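Long-range contacts in glucosamine-6-phosphate deaminase (Bacillus subtilis, PDB 2BKX), which is an enzyme with a Rossmann-like alpha/beta fold, modelled here with fructose-6-phosphate bound in its pocket: residues M1-C6 and V231-E236; T23-P28 and E54-Q59; T186-K191 and S221-H226; N60-N65 and P96-I101; R151-T156 and A179-I184. All coordinates share one frame; numbering follows the deposited sequence.

Interaction 1: M1-C6 and V231-E236; sequences MKVMEC and VLIDRE
Strand 2-6 runs parallel to Val231-Asp234, the short axes coming within 4.5 Å at an angle of 27°, so the first and last strands of the chain pair in the mixed sheet of this Rossmann-like fold. The backbone bonds shuttle between them: Val231 N to Lys2 O, Met4 N to Val231 O at 2.8 Å, Ile233 N to Met4 O, then Cys6 N to Ile233 O. Val3, Glu5, Val231 and Ile233 share one face. There Val3 CG1 reaches Ile233 CD1 at 3.5 Å, the two side chains crossing obliquely, and Met1 lays CG against Val231 CG2 at 3.6 Å. Helix 203-211 packs on this face through Val206 and Leu210. On the other face Met4 CB meets Leu232 CD2, with Cys6 SG near Leu232 CB, and helix 9-26 brings up Leu12 and Ile15. Past the paired strands, Arg235 turns back toward Glu5, its chain bent at CD (chi2 -70°), and Glu5 OE2 makes a salt bridge of 2.6 Å with Arg235 NH2. Glu5 comes in over the guanidinium, its CG 3.7 Å above the centre of one face and the carboxylate plane turned 66° from it; Glu5 OE1 goes to Arg241 in a second salt bridge. Arg235 NE adds a weak hydrogen bond to Cys6 O, 3.3 Å long.

Interaction 2: T23-P28 and E54-Q59; sequences TIKEKP and ENLSFQ
Ile24 carries the contact with both branches of its side chain. Its CD1 lies obliquely against the Phe58 ring, 3.6 Å from CE2, while its other branch, CG2, sits 3.5 Å from the carbonyl oxygen of Ser57. One position along, Lys25 lays its aliphatic part across Leu56, CG to CD1 at 3.5 Å. The lysine chain then bends at CD (chi2 -101°) and again at CE, and its NZ donates to a water that in turn donates to Glu54 O, each step 2.9 Å. A second water binds Pro28 O and, weakly, Ser57 O.

Farther out, polar bonds fix the loop. Ser57 OG accepts from Gln59 N in an ST turn and also bonds Asp93, whose carboxylate takes Phe58 N as well. The Phe58 ring meets that of His51, and Ile24 reaches on to Leu32 of strand 31-34. The contact is helix-to-loop packing: the C-terminal end of helix 9-26, which also packs on the sheet, against the loop between helix 41-53 and strand 62-69 of the Rossmann-like fold.

Interaction 3: T186-K191 and S221-H226; sequences TILSSK and SALHLH
Leu188, on helix 184-188, and His226, just past the 3-10 segment 221-225, have the CA atoms closest across the contact, 6.5 Å apart. Each segment carries its own backbone turns, such as Ser190 N to Ile187 O and His226 N to Leu223 O, and the two are joined mainly by side chains. Leu188 and His226 pass each other pointing opposite ways, with Leu188 CD2 4.0 Å from His226 CB. The same methyl lies 3.7 Å from Ala222 O and 4.3 Å from Leu223 CD2. His226 holds CG anti to its backbone N (chi1 -171°), and the imidazole turns its edge to the carbonyl oxygens of Leu188 and Lys191. From that edge ND1 gives Leu188 O a weak hydrogen bond, 3.2 Å long and bent to 121° at the hydrogen. Ser190 points its hydroxyl elsewhere, to Thr126. Beneath the contact lies the sheet: Leu223 packs on Leu131 of strand 128-131 and on Ile193 and Leu195 of strand 193-197, Ile187 also reaches Leu131 and Ile193, and His226 rests on Ile193, which puts helix 184-188 and the 3-10 turn next to each other over these two strands.

Interaction 4: N60-N65 and P96-I101; sequences NITTVN and PSRHFI
Thr62 and Thr63 hold the tight end of this parallel pairing. Thr62 OG1 is gripped side-on by Arg98, which sends both NE (3.0 Å) and NH2 (2.9 Å) to the one oxygen, lying 11° out of the guanidinium plane. The arginine chain bends at CD and at NE (chi3 -67°) to lay the group there. Next to it Thr63 OG1 meets His99 ND1 at 2.7 Å, at the edge of the imidazole. The backbone locks the same stretch: Thr63 N to Arg98 O, Phe100 N to Thr63 O at 2.8 Å, and Asn65 N to Phe100 O.

Apolar contacts are looser. Thr62 CG2 touches the Phe100 ring at its edge, 3.7 Å from CE1; Val64 CG1 stops 4.1 Å from Phe100 CB; and Asn65 CB lies alongside Ile101 CG1, both side chains pointing the same way. Strand 62-65 is buried beside strand 31-34, whereas Arg98 to Ile101 remain partly exposed. Helix 80-89 links the two strands as a beta-alpha-beta unit, its Phe89 stacking on His99, whose NE2 goes to Ser94.

A water takes a hydrogen from Asn65 ND2, gives one to Phe100 O and bonds Thr63 OG1 at 2.7 Å. Thr63 OG1 thus joins His99 to this water, so the placing of its proton is probably coupled to theirs, while Thr62 OG1 serves as acceptor for two nitrogens.

Interaction 5: R151-T156 and A179-I184; sequences RTHVVT and ALTMGI
An antiparallel strand pair in the mixed sheet, His153-Thr156 against Ala179-Thr181, makes this contact, the short axes splayed to 133°. His153 with Thr181 and Val155 with Ala179 are hydrogen-bonded pairs, each with two bonds, among them His153 N to Thr181 O and Val155 N to Ala179 O, both 2.9 Å; Val154 and Leu180 form the non-hydrogen-bonded pair between. On the face of His153, Val155 CG1 meets Thr181 CG2 at 3.8 Å, the side chains at about a right angle, and Val155 CG2 lies 4.0 Å from Ala179 CB. His153 runs beside Thr181, pointing the same way, its CE1 3.9 Å from Thr181 CG2. Thr152 packs CG2 on Thr181 O, and its OG1 is hydrogen-bonded to Glu117.

His153 folds back with CG between its backbone N and carbonyl carbon (chi1 67°), and ND1 donates to Arg151 O at 2.7 Å. Gly183 CA sits 3.4 Å from that oxygen, a CA-H...O contact, and Gly183 is the N-cap of helix 184-188. The bond to Arg151 O implies a hydrogen on ND1 of His153.

Interaction 1 joins the two ends of the chain, and the other four lie between them in sequence: 2, then 4, then 5, then 3. Interactions 1, 4 and 5 reach one mixed sheet; the centres of 1 and 4 stand about 28 Å apart, on opposite sides of the chain's centre. Strands 62-69 and 178-181 are neighbours in the sheet, and Met182 CE touches Asn65 O, so 4 and 5 meet. Interaction 3 touches 5 through Thr186 and Ala222, and 1 where Met1 packs on His224; interaction 2 meets 4 where Ile24 packs on Ile61. Side chains of 4 and 5 come near the fructose-6-phosphate (Asn65 about 5 Å, Thr181 about 6 Å); 1 and 2 lie farther out.

Interaction 1: M1-C6 and V231-E236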
# COMPACT_ATOMS: atom_id res chain seq x y z
N MET A 1 -12.30 -10.44 -9.35
CA MET A 1 -11.74 -10.18 -7.96
C MET A 1 -12.01 -11.37 -7.07
O MET A 1 -13.16 -11.84 -7.01
CB MET A 1 -12.44 -8.97 -7.41
CG MET A 1 -12.01 -8.46 -6.12
SD MET A 1 -13.00 -6.99 -5.69
CE MET A 1 -12.33 -5.80 -6.80
N LYS A 2 -11.00 -11.90 -6.38
CA LYS A 2 -11.18 -12.98 -5.38
C LYS A 2 -11.27 -12.39 -3.99
O LYS A 2 -10.36 -11.72 -3.56
CB LYS A 2 -10.04 -14.00 -5.45
CG LYS A 2 -10.06 -15.10 -4.39
CD LYS A 2 -8.87 -16.07 -4.56
CE LYS A 2 -8.81 -17.16 -3.48
NZ LYS A 2 -10.10 -17.27 -2.74
N VAL A 3 -12.39 -12.60 -3.31
CA VAL A 3 -12.59 -12.08 -1.97
C VAL A 3 -12.51 -13.21 -0.99
O VAL A 3 -13.21 -14.21 -1.13
CB VAL A 3 -13.95 -11.34 -1.84
CG1 VAL A 3 -14.13 -10.75 -0.46
CG2 VAL A 3 -14.04 -10.24 -2.88
N MET A 4 -11.66 -13.06 0.02
CA MET A 4 -11.42 -14.10 1.03
C MET A 4 -11.73 -13.48 2.41
O MET A 4 -11.02 -12.56 2.85
CB MET A 4 -9.93 -14.45 0.98
CG MET A 4 -9.53 -15.87 0.67
SD MET A 4 -8.66 -16.56 2.13
CE MET A 4 -7.95 -18.04 1.43
N GLU A 5 -12.78 -13.94 3.09
CA GLU A 5 -13.04 -13.52 4.46
C GLU A 5 -12.10 -14.30 5.36
O GLU A 5 -11.87 -15.51 5.20
CB GLU A 5 -14.52 -13.74 4.88
CG GLU A 5 -14.97 -12.75 6.00
CD GLU A 5 -16.49 -12.77 6.26
OE1 GLU A 5 -17.29 -12.55 5.32
OE2 GLU A 5 -16.86 -12.96 7.44
N CYS A 6 -11.51 -13.57 6.29
CA CYS A 6 -10.55 -14.09 7.27
C CYS A 6 -11.20 -13.97 8.63
O CYS A 6 -11.85 -12.98 8.91
CB CYS A 6 -9.26 -13.23 7.24
SG CYS A 6 -8.47 -13.29 5.59
N VAL A 231 -8.60 -9.90 -2.38
CA VAL A 231 -9.01 -8.99 -1.31
C VAL A 231 -9.21 -9.82 -0.06
O VAL A 231 -10.07 -10.72 -0.03
CB VAL A 231 -10.33 -8.23 -1.65
CG1 VAL A 231 -10.61 -7.23 -0.56
CG2 VAL A 231 -10.29 -7.60 -3.02
N LEU A 232 -8.43 -9.51 0.98
CA LEU A 232 -8.54 -10.19 2.26
C LEU A 232 -9.28 -9.28 3.20
O LEU A 232 -8.87 -8.13 3.38
CB LEU A 232 -7.17 -10.57 2.81
CG LEU A 232 -6.27 -11.40 1.92
CD1 LEU A 232 -4.96 -11.66 2.67
CD2 LEU A 232 -6.90 -12.67 1.44
N ILE A 233 -10.37 -9.79 3.81
CA ILE A 233 -11.23 -8.94 4.65
C ILE A 233 -11.48 -9.67 5.95
O ILE A 233 -11.97 -10.80 5.91
CB ILE A 233 -12.57 -8.69 3.95
CG1 ILE A 233 -12.35 -8.14 2.52
CG2 ILE A 233 -13.41 -7.71 4.74
CD1 ILE A 233 -13.61 -8.00 1.65
N ASP A 234 -11.15 -9.06 7.07
CA ASP A 234 -11.47 -9.70 8.35
C ASP A 234 -12.93 -9.52 8.73
O ASP A 234 -13.69 -8.83 8.06
CB ASP A 234 -10.48 -9.36 9.44
CG ASP A 234 -10.59 -7.97 9.98
OD1 ASP A 234 -11.57 -7.23 9.70
OD2 ASP A 234 -9.67 -7.61 10.76
N ARG A 235 -13.37 -10.20 9.79
CA ARG A 235 -14.81 -10.28 10.15
C ARG A 235 -15.38 -8.90 10.41
O ARG A 235 -16.46 -8.56 9.98
CB ARG A 235 -15.02 -11.21 11.35
CG ARG A 235 -14.59 -12.60 11.06
CD ARG A 235 -15.47 -13.34 10.09
NE ARG A 235 -14.76 -14.45 9.46
CZ ARG A 235 -15.32 -15.39 8.70
NH1 ARG A 235 -14.55 -16.35 8.18
NH2 ARG A 235 -16.62 -15.36 8.44
N GLU A 236 -14.64 -8.07 11.10
CA GLU A 236 -15.10 -6.75 11.44
C GLU A 236 -15.27 -5.88 10.19
O GLU A 236 -16.22 -5.10 10.07
CB GLU A 236 -14.13 -6.11 12.43
CG GLU A 236 -14.22 -6.71 13.85
CD GLU A 236 -13.74 -8.15 13.94
OE1 GLU A 236 -12.76 -8.51 13.24
OE2 GLU A 236 -14.33 -8.95 14.73

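Interaction 2: T23-P28 and E54-Q59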
# COMPACT_ATOMS: atom_id res chain seq x y z
N THR A 23 5.42 -14.82 -3.99
CA THR A 23 5.89 -13.96 -5.10
C THR A 23 7.42 -13.88 -5.08
O THR A 23 8.10 -13.99 -6.10
CB THR A 23 5.31 -12.55 -4.91
OG1 THR A 23 3.87 -12.64 -4.86
CG2 THR A 23 5.75 -11.62 -6.02
N ILE A 24 7.96 -13.75 -3.88
CA ILE A 24 9.40 -13.66 -3.68
C ILE A 24 10.12 -14.95 -4.08
O ILE A 24 11.21 -14.91 -4.65
CB ILE A 24 9.72 -13.33 -2.19
CG1 ILE A 24 9.24 -11.93 -1.79
CG2 ILE A 24 11.22 -13.48 -1.88
CD1 ILE A 24 9.24 -11.72 -0.28
N LYS A 25 9.56 -16.09 -3.74
CA LYS A 25 10.24 -17.32 -4.04
C LYS A 25 10.09 -17.77 -5.47
O LYS A 25 11.04 -18.37 -6.01
CB LYS A 25 9.75 -18.39 -3.09
CG LYS A 25 10.23 -18.21 -1.68
CD LYS A 25 11.38 -19.08 -1.28
CE LYS A 25 11.02 -20.52 -1.22
NZ LYS A 25 12.08 -21.28 -0.54
N GLU A 26 8.97 -17.50 -6.11
CA GLU A 26 8.78 -17.85 -7.51
C GLU A 26 9.76 -17.02 -8.38
O GLU A 26 10.26 -17.48 -9.38
CB GLU A 26 7.35 -17.55 -7.90
CG GLU A 26 6.94 -17.88 -9.33
CD GLU A 26 5.51 -17.44 -9.65
OE1 GLU A 26 4.86 -18.10 -10.51
OE2 GLU A 26 5.01 -16.44 -9.08
N LYS A 27 9.98 -15.77 -7.96
CA LYS A 27 10.81 -14.80 -8.69
C LYS A 27 11.66 -14.07 -7.65
O LYS A 27 11.21 -13.09 -7.05
CB LYS A 27 9.89 -13.84 -9.44
CG LYS A 27 10.63 -12.92 -10.35
CD LYS A 27 9.69 -12.14 -11.25
CE LYS A 27 10.46 -11.38 -12.29
NZ LYS A 27 9.57 -10.38 -13.00
N PRO A 28 12.86 -14.60 -7.33
CA PRO A 28 13.73 -13.94 -6.35
C PRO A 28 14.08 -12.49 -6.63
O PRO A 28 14.42 -11.77 -5.71
CB PRO A 28 14.98 -14.81 -6.35
CG PRO A 28 14.44 -16.17 -6.66
CD PRO A 28 13.41 -15.89 -7.75
N GLU A 54 11.40 -20.23 7.95
CA GLU A 54 11.52 -20.86 6.63
C GLU A 54 12.75 -20.44 5.88
O GLU A 54 12.93 -20.80 4.70
CB GLU A 54 10.26 -20.60 5.77
CG GLU A 54 9.03 -21.14 6.38
CD GLU A 54 7.80 -20.99 5.54
OE1 GLU A 54 7.85 -20.30 4.47
OE2 GLU A 54 6.77 -21.49 5.97
N ASN A 55 13.61 -19.68 6.52
CA ASN A 55 14.85 -19.27 5.90
C ASN A 55 14.52 -18.55 4.59
O ASN A 55 15.21 -18.70 3.59
CB ASN A 55 15.74 -20.51 5.70
CG ASN A 55 17.21 -20.20 5.49
OD1 ASN A 55 17.71 -19.09 5.74
ND2 ASN A 55 17.94 -21.23 4.98
N LEU A 56 13.44 -17.77 4.60
CA LEU A 56 13.03 -17.03 3.44
C LEU A 56 13.98 -15.87 3.20
O LEU A 56 14.18 -15.06 4.09
CB LEU A 56 11.60 -16.48 3.66
CG LEU A 56 11.03 -15.59 2.56
CD1 LEU A 56 10.86 -16.27 1.22
CD2 LEU A 56 9.71 -14.92 3.01
N SER A 57 14.54 -15.78 2.00
CA SER A 57 15.54 -14.74 1.65
C SER A 57 14.95 -13.62 0.81
O SER A 57 14.21 -13.83 -0.14
CB SER A 57 16.69 -15.33 0.85
OG SER A 57 17.66 -14.31 0.54
N PHE A 58 15.36 -12.40 1.12
CA PHE A 58 14.96 -11.20 0.41
C PHE A 58 16.12 -10.61 -0.41
O PHE A 58 16.08 -9.48 -0.86
CB PHE A 58 14.40 -10.20 1.43
CG PHE A 58 13.23 -10.74 2.29
CD1 PHE A 58 13.46 -11.53 3.40
CD2 PHE A 58 11.91 -10.39 2.01
CE1 PHE A 58 12.37 -12.03 4.19
CE2 PHE A 58 10.84 -10.89 2.78
CZ PHE A 58 11.08 -11.69 3.87
N GLN A 59 17.18 -11.40 -0.61
CA GLN A 59 18.41 -10.85 -1.18
C GLN A 59 18.31 -10.21 -2.55
O GLN A 59 19.05 -9.28 -2.86
CB GLN A 59 19.53 -11.93 -1.18
CG GLN A 59 20.06 -12.15 0.20
CD GLN A 59 21.33 -12.94 0.28
OE1 GLN A 59 22.00 -13.22 -0.73
NE2 GLN A 59 21.70 -13.29 1.51
O HOH W 1 12.10 -20.02 2.06
O HOH W 2 15.29 -12.61 -3.21

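Interaction 3: T186-K191 and S221-H226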
# COMPACT_ATOMS: atom_id res chain seq x y z
N THR A 186 -0.69 3.52 -12.21
CA THR A 186 0.55 2.93 -11.70
C THR A 186 0.25 1.63 -10.93
O THR A 186 0.93 0.59 -11.07
CB THR A 186 1.28 3.91 -10.74
OG1 THR A 186 1.19 5.25 -11.22
CG2 THR A 186 2.73 3.51 -10.60
N ILE A 187 -0.79 1.69 -10.10
CA ILE A 187 -1.23 0.51 -9.33
C ILE A 187 -1.78 -0.61 -10.24
O ILE A 187 -1.42 -1.80 -10.11
CB ILE A 187 -2.26 0.95 -8.28
CG1 ILE A 187 -1.59 1.84 -7.22
CG2 ILE A 187 -3.04 -0.26 -7.67
CD1 ILE A 187 -2.57 2.60 -6.34
N LEU A 188 -2.62 -0.22 -11.20
CA LEU A 188 -3.27 -1.19 -12.09
C LEU A 188 -2.27 -1.89 -13.00
O LEU A 188 -2.57 -2.97 -13.51
CB LEU A 188 -4.32 -0.52 -12.95
CG LEU A 188 -5.60 -0.13 -12.23
CD1 LEU A 188 -6.49 0.67 -13.15
CD2 LEU A 188 -6.36 -1.35 -11.68
N SER A 189 -1.10 -1.30 -13.23
CA SER A 189 -0.06 -1.96 -14.02
C SER A 189 0.61 -3.14 -13.33
O SER A 189 1.35 -3.87 -13.97
CB SER A 189 0.95 -0.92 -14.45
OG SER A 189 0.34 -0.02 -15.36
N SER A 190 0.35 -3.34 -12.04
CA SER A 190 0.92 -4.46 -11.34
C SER A 190 0.44 -5.76 -11.97
O SER A 190 -0.72 -5.85 -12.42
CB SER A 190 0.50 -4.48 -9.90
OG SER A 190 1.17 -5.52 -9.19
N LYS A 191 1.25 -6.79 -11.88
CA LYS A 191 0.81 -8.09 -12.34
C LYS A 191 -0.29 -8.68 -11.42
O LYS A 191 -1.14 -9.43 -11.86
CB LYS A 191 2.00 -9.05 -12.40
CG LYS A 191 2.93 -8.87 -13.58
CD LYS A 191 4.02 -10.00 -13.59
CE LYS A 191 4.51 -10.38 -15.00
NZ LYS A 191 5.78 -11.25 -14.92
N SER A 221 -12.70 1.04 -6.59
CA SER A 221 -13.52 0.40 -7.60
C SER A 221 -12.78 0.19 -8.91
O SER A 221 -13.18 -0.65 -9.71
CB SER A 221 -14.81 1.19 -7.84
OG SER A 221 -14.63 2.36 -8.59
N ALA A 222 -11.68 0.93 -9.13
CA ALA A 222 -10.82 0.67 -10.27
C ALA A 222 -10.33 -0.78 -10.29
O ALA A 222 -10.00 -1.34 -11.33
CB ALA A 222 -9.64 1.61 -10.26
N LEU A 223 -10.23 -1.39 -9.13
CA LEU A 223 -9.73 -2.76 -9.05
C LEU A 223 -10.65 -3.78 -9.71
O LEU A 223 -10.23 -4.89 -10.02
CB LEU A 223 -9.54 -3.13 -7.58
CG LEU A 223 -8.48 -2.29 -6.85
CD1 LEU A 223 -8.40 -2.69 -5.40
CD2 LEU A 223 -7.10 -2.34 -7.51
N HIS A 224 -11.91 -3.43 -9.95
CA HIS A 224 -12.80 -4.30 -10.72
C HIS A 224 -12.32 -4.44 -12.18
O HIS A 224 -12.78 -5.36 -12.88
CB HIS A 224 -14.22 -3.81 -10.71
CG HIS A 224 -14.87 -3.84 -9.37
ND1 HIS A 224 -15.15 -5.01 -8.73
CD2 HIS A 224 -15.31 -2.85 -8.56
CE1 HIS A 224 -15.71 -4.75 -7.56
NE2 HIS A 224 -15.82 -3.44 -7.43
N LEU A 225 -11.39 -3.59 -12.60
CA LEU A 225 -10.90 -3.64 -13.96
C LEU A 225 -9.61 -4.42 -14.10
O LEU A 225 -9.05 -4.49 -15.19
CB LEU A 225 -10.69 -2.21 -14.47
CG LEU A 225 -11.99 -1.38 -14.44
CD1 LEU A 225 -11.70 0.05 -14.89
CD2 LEU A 225 -13.07 -2.00 -15.27
N HIS A 226 -9.10 -4.99 -13.01
CA HIS A 226 -7.84 -5.73 -13.01
C HIS A 226 -8.10 -7.24 -13.03
O HIS A 226 -9.09 -7.72 -12.47
CB HIS A 226 -7.07 -5.31 -11.76
CG HIS A 226 -5.66 -5.80 -11.72
ND1 HIS A 226 -4.55 -5.03 -11.99
CD2 HIS A 226 -5.20 -7.02 -11.38
CE1 HIS A 226 -3.47 -5.79 -11.88
NE2 HIS A 226 -3.84 -7.00 -11.52

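Interaction 4: N60-N65 and P96-I101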
# COMPACT_ATOMS: atom_id res chain seq x y z
N ASN A 60 17.40 -10.69 -3.39
CA ASN A 60 17.34 -10.16 -4.74
C ASN A 60 16.09 -9.37 -5.04
O ASN A 60 15.88 -8.97 -6.20
CB ASN A 60 17.60 -11.27 -5.77
CG ASN A 60 19.05 -11.70 -5.74
OD1 ASN A 60 19.93 -10.97 -6.22
ND2 ASN A 60 19.32 -12.81 -5.10
N ILE A 61 15.31 -9.08 -4.01
CA ILE A 61 14.06 -8.34 -4.21
C ILE A 61 14.32 -6.86 -4.42
O ILE A 61 15.35 -6.32 -3.99
CB ILE A 61 13.01 -8.53 -3.07
CG1 ILE A 61 13.34 -7.76 -1.78
CG2 ILE A 61 12.72 -10.01 -2.82
CD1 ILE A 61 12.16 -7.64 -0.82
N THR A 62 13.40 -6.26 -5.14
CA THR A 62 13.29 -4.80 -5.24
C THR A 62 11.92 -4.42 -4.72
O THR A 62 10.98 -5.16 -4.92
CB THR A 62 13.41 -4.36 -6.72
OG1 THR A 62 14.71 -4.76 -7.21
CG2 THR A 62 13.22 -2.88 -6.88
N THR A 63 11.82 -3.27 -4.06
CA THR A 63 10.50 -2.79 -3.63
C THR A 63 10.24 -1.36 -4.03
O THR A 63 11.18 -0.54 -4.11
CB THR A 63 10.31 -2.95 -2.11
OG1 THR A 63 11.15 -2.06 -1.38
CG2 THR A 63 10.63 -4.36 -1.66
N VAL A 64 8.95 -1.06 -4.26
CA VAL A 64 8.48 0.30 -4.50
C VAL A 64 7.29 0.52 -3.57
O VAL A 64 6.39 -0.33 -3.46
CB VAL A 64 8.11 0.59 -5.97
CG1 VAL A 64 9.35 0.53 -6.82
CG2 VAL A 64 7.11 -0.39 -6.51
N ASN A 65 7.28 1.66 -2.88
CA ASN A 65 6.19 1.99 -2.00
C ASN A 65 5.17 2.90 -2.69
O ASN A 65 5.51 3.68 -3.58
CB ASN A 65 6.69 2.64 -0.70
CG ASN A 65 6.76 1.67 0.43
OD1 ASN A 65 5.89 1.69 1.36
ND2 ASN A 65 7.71 0.79 0.37
N PRO A 96 19.70 -2.83 0.56
CA PRO A 96 18.99 -1.58 0.87
C PRO A 96 18.78 -0.61 -0.28
O PRO A 96 17.81 0.13 -0.26
CB PRO A 96 19.85 -0.97 1.99
CG PRO A 96 20.48 -2.13 2.66
CD PRO A 96 20.75 -3.12 1.56
N SER A 97 19.71 -0.56 -1.23
CA SER A 97 19.56 0.39 -2.32
C SER A 97 18.46 0.02 -3.30
O SER A 97 18.15 0.80 -4.19
CB SER A 97 20.89 0.57 -3.05
OG SER A 97 21.28 -0.65 -3.64
N ARG A 98 17.87 -1.16 -3.13
CA ARG A 98 16.80 -1.61 -4.00
C ARG A 98 15.41 -1.41 -3.38
O ARG A 98 14.45 -1.96 -3.88
CB ARG A 98 17.01 -3.04 -4.46
CG ARG A 98 18.26 -3.18 -5.36
CD ARG A 98 18.16 -2.42 -6.67
NE ARG A 98 17.13 -3.02 -7.52
CZ ARG A 98 16.89 -2.70 -8.79
NH1 ARG A 98 17.57 -1.75 -9.42
NH2 ARG A 98 15.96 -3.37 -9.44
N HIS A 99 15.33 -0.59 -2.34
CA HIS A 99 14.05 -0.21 -1.74
C HIS A 99 13.82 1.24 -2.14
O HIS A 99 14.61 2.11 -1.79
CB HIS A 99 14.09 -0.29 -0.21
CG HIS A 99 14.26 -1.69 0.32
ND1 HIS A 99 13.40 -2.71 -0.03
CD2 HIS A 99 15.16 -2.23 1.19
CE1 HIS A 99 13.79 -3.83 0.57
NE2 HIS A 99 14.88 -3.57 1.29
N PHE A 100 12.72 1.49 -2.85
CA PHE A 100 12.39 2.79 -3.38
C PHE A 100 11.09 3.31 -2.78
O PHE A 100 10.10 2.58 -2.63
CB PHE A 100 12.27 2.70 -4.89
CG PHE A 100 13.54 2.20 -5.56
CD1 PHE A 100 13.60 0.95 -6.13
CD2 PHE A 100 14.68 2.97 -5.55
CE1 PHE A 100 14.76 0.51 -6.72
CE2 PHE A 100 15.82 2.53 -6.16
CZ PHE A 100 15.88 1.31 -6.74
N ILE A 101 11.12 4.59 -2.41
CA ILE A 101 9.99 5.28 -1.81
C ILE A 101 10.06 6.73 -2.32
O ILE A 101 11.16 7.28 -2.42
CB ILE A 101 10.09 5.23 -0.27
CG1 ILE A 101 10.25 3.78 0.27
CG2 ILE A 101 8.92 5.94 0.37
CD1 ILE A 101 10.50 3.68 1.75
O HOH W 3 9.95 0.30 -1.06

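Interaction 5: R151-T156 and A179-I184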
# COMPACT_ATOMS: atom_id res chain seq x y z
N ARG A 151 -1.14 8.87 -12.81
CA ARG A 151 0.21 8.37 -12.59
C ARG A 151 0.74 8.97 -11.27
O ARG A 151 -0.02 9.63 -10.57
CB ARG A 151 1.09 8.73 -13.79
CG ARG A 151 0.66 8.01 -15.05
CD ARG A 151 1.15 6.59 -15.09
NE ARG A 151 0.77 5.92 -16.34
CZ ARG A 151 1.17 4.73 -16.66
NH1 ARG A 151 0.76 4.19 -17.82
NH2 ARG A 151 1.92 4.05 -15.83
N THR A 152 2.00 8.71 -10.92
CA THR A 152 2.49 9.18 -9.64
C THR A 152 2.35 10.71 -9.62
O THR A 152 2.70 11.39 -10.60
CB THR A 152 3.95 8.74 -9.42
OG1 THR A 152 4.07 7.30 -9.47
CG2 THR A 152 4.47 9.21 -8.11
N HIS A 153 1.83 11.26 -8.52
CA HIS A 153 1.51 12.68 -8.46
C HIS A 153 1.42 13.19 -7.04
O HIS A 153 1.29 12.40 -6.11
CB HIS A 153 0.24 13.00 -9.26
CG HIS A 153 -1.03 12.42 -8.70
ND1 HIS A 153 -1.31 11.08 -8.71
CD2 HIS A 153 -2.13 13.03 -8.21
CE1 HIS A 153 -2.51 10.87 -8.17
NE2 HIS A 153 -3.02 12.04 -7.85
N VAL A 154 1.47 14.52 -6.93
CA VAL A 154 1.26 15.26 -5.70
C VAL A 154 -0.21 15.46 -5.48
O VAL A 154 -0.93 15.87 -6.37
CB VAL A 154 1.97 16.63 -5.74
CG1 VAL A 154 1.80 17.39 -4.42
CG2 VAL A 154 3.44 16.42 -6.01
N VAL A 155 -0.67 15.13 -4.28
CA VAL A 155 -2.07 15.22 -3.88
C VAL A 155 -2.26 16.01 -2.61
O VAL A 155 -1.39 16.03 -1.73
CB VAL A 155 -2.69 13.82 -3.70
CG1 VAL A 155 -2.61 13.09 -5.03
CG2 VAL A 155 -1.99 13.02 -2.57
N THR A 156 -3.42 16.65 -2.52
CA THR A 156 -3.85 17.28 -1.28
C THR A 156 -4.75 16.26 -0.59
O THR A 156 -5.76 15.85 -1.14
CB THR A 156 -4.59 18.61 -1.57
OG1 THR A 156 -3.70 19.48 -2.24
CG2 THR A 156 -5.12 19.27 -0.31
N ALA A 179 0.77 14.88 -0.08
CA ALA A 179 1.52 13.66 -0.21
C ALA A 179 1.89 13.42 -1.66
O ALA A 179 1.35 14.05 -2.56
CB ALA A 179 0.72 12.51 0.34
N LEU A 180 2.82 12.49 -1.86
CA LEU A 180 3.19 11.95 -3.17
C LEU A 180 2.67 10.52 -3.22
O LEU A 180 2.87 9.76 -2.27
CB LEU A 180 4.71 11.91 -3.30
CG LEU A 180 5.38 13.26 -3.46
CD1 LEU A 180 5.27 14.13 -2.22
CD2 LEU A 180 6.85 13.03 -3.80
N THR A 181 1.96 10.15 -4.29
CA THR A 181 1.40 8.80 -4.40
C THR A 181 1.49 8.27 -5.82
O THR A 181 1.31 8.99 -6.80
CB THR A 181 -0.09 8.80 -3.96
OG1 THR A 181 -0.59 7.46 -3.94
CG2 THR A 181 -0.96 9.67 -4.79
N MET A 182 1.79 6.99 -5.90
CA MET A 182 1.57 6.23 -7.14
C MET A 182 0.15 6.48 -7.56
O MET A 182 -0.75 6.58 -6.70
CB MET A 182 1.68 4.76 -6.86
CG MET A 182 3.00 4.28 -6.79
SD MET A 182 2.85 2.44 -6.63
CE MET A 182 4.20 2.62 -6.14
N GLY A 183 -0.09 6.61 -8.86
CA GLY A 183 -1.44 6.81 -9.34
C GLY A 183 -2.21 5.52 -9.51
O GLY A 183 -1.68 4.40 -9.31
N ILE A 184 -3.47 5.66 -9.87
CA ILE A 184 -4.30 4.50 -10.08
C ILE A 184 -3.78 3.65 -11.25
O ILE A 184 -3.76 2.42 -11.16
CB ILE A 184 -5.77 4.87 -10.24
CG1 ILE A 184 -6.29 5.54 -8.96
CG2 ILE A 184 -6.62 3.66 -10.62
CD1 ILE A 184 -7.68 6.04 -8.98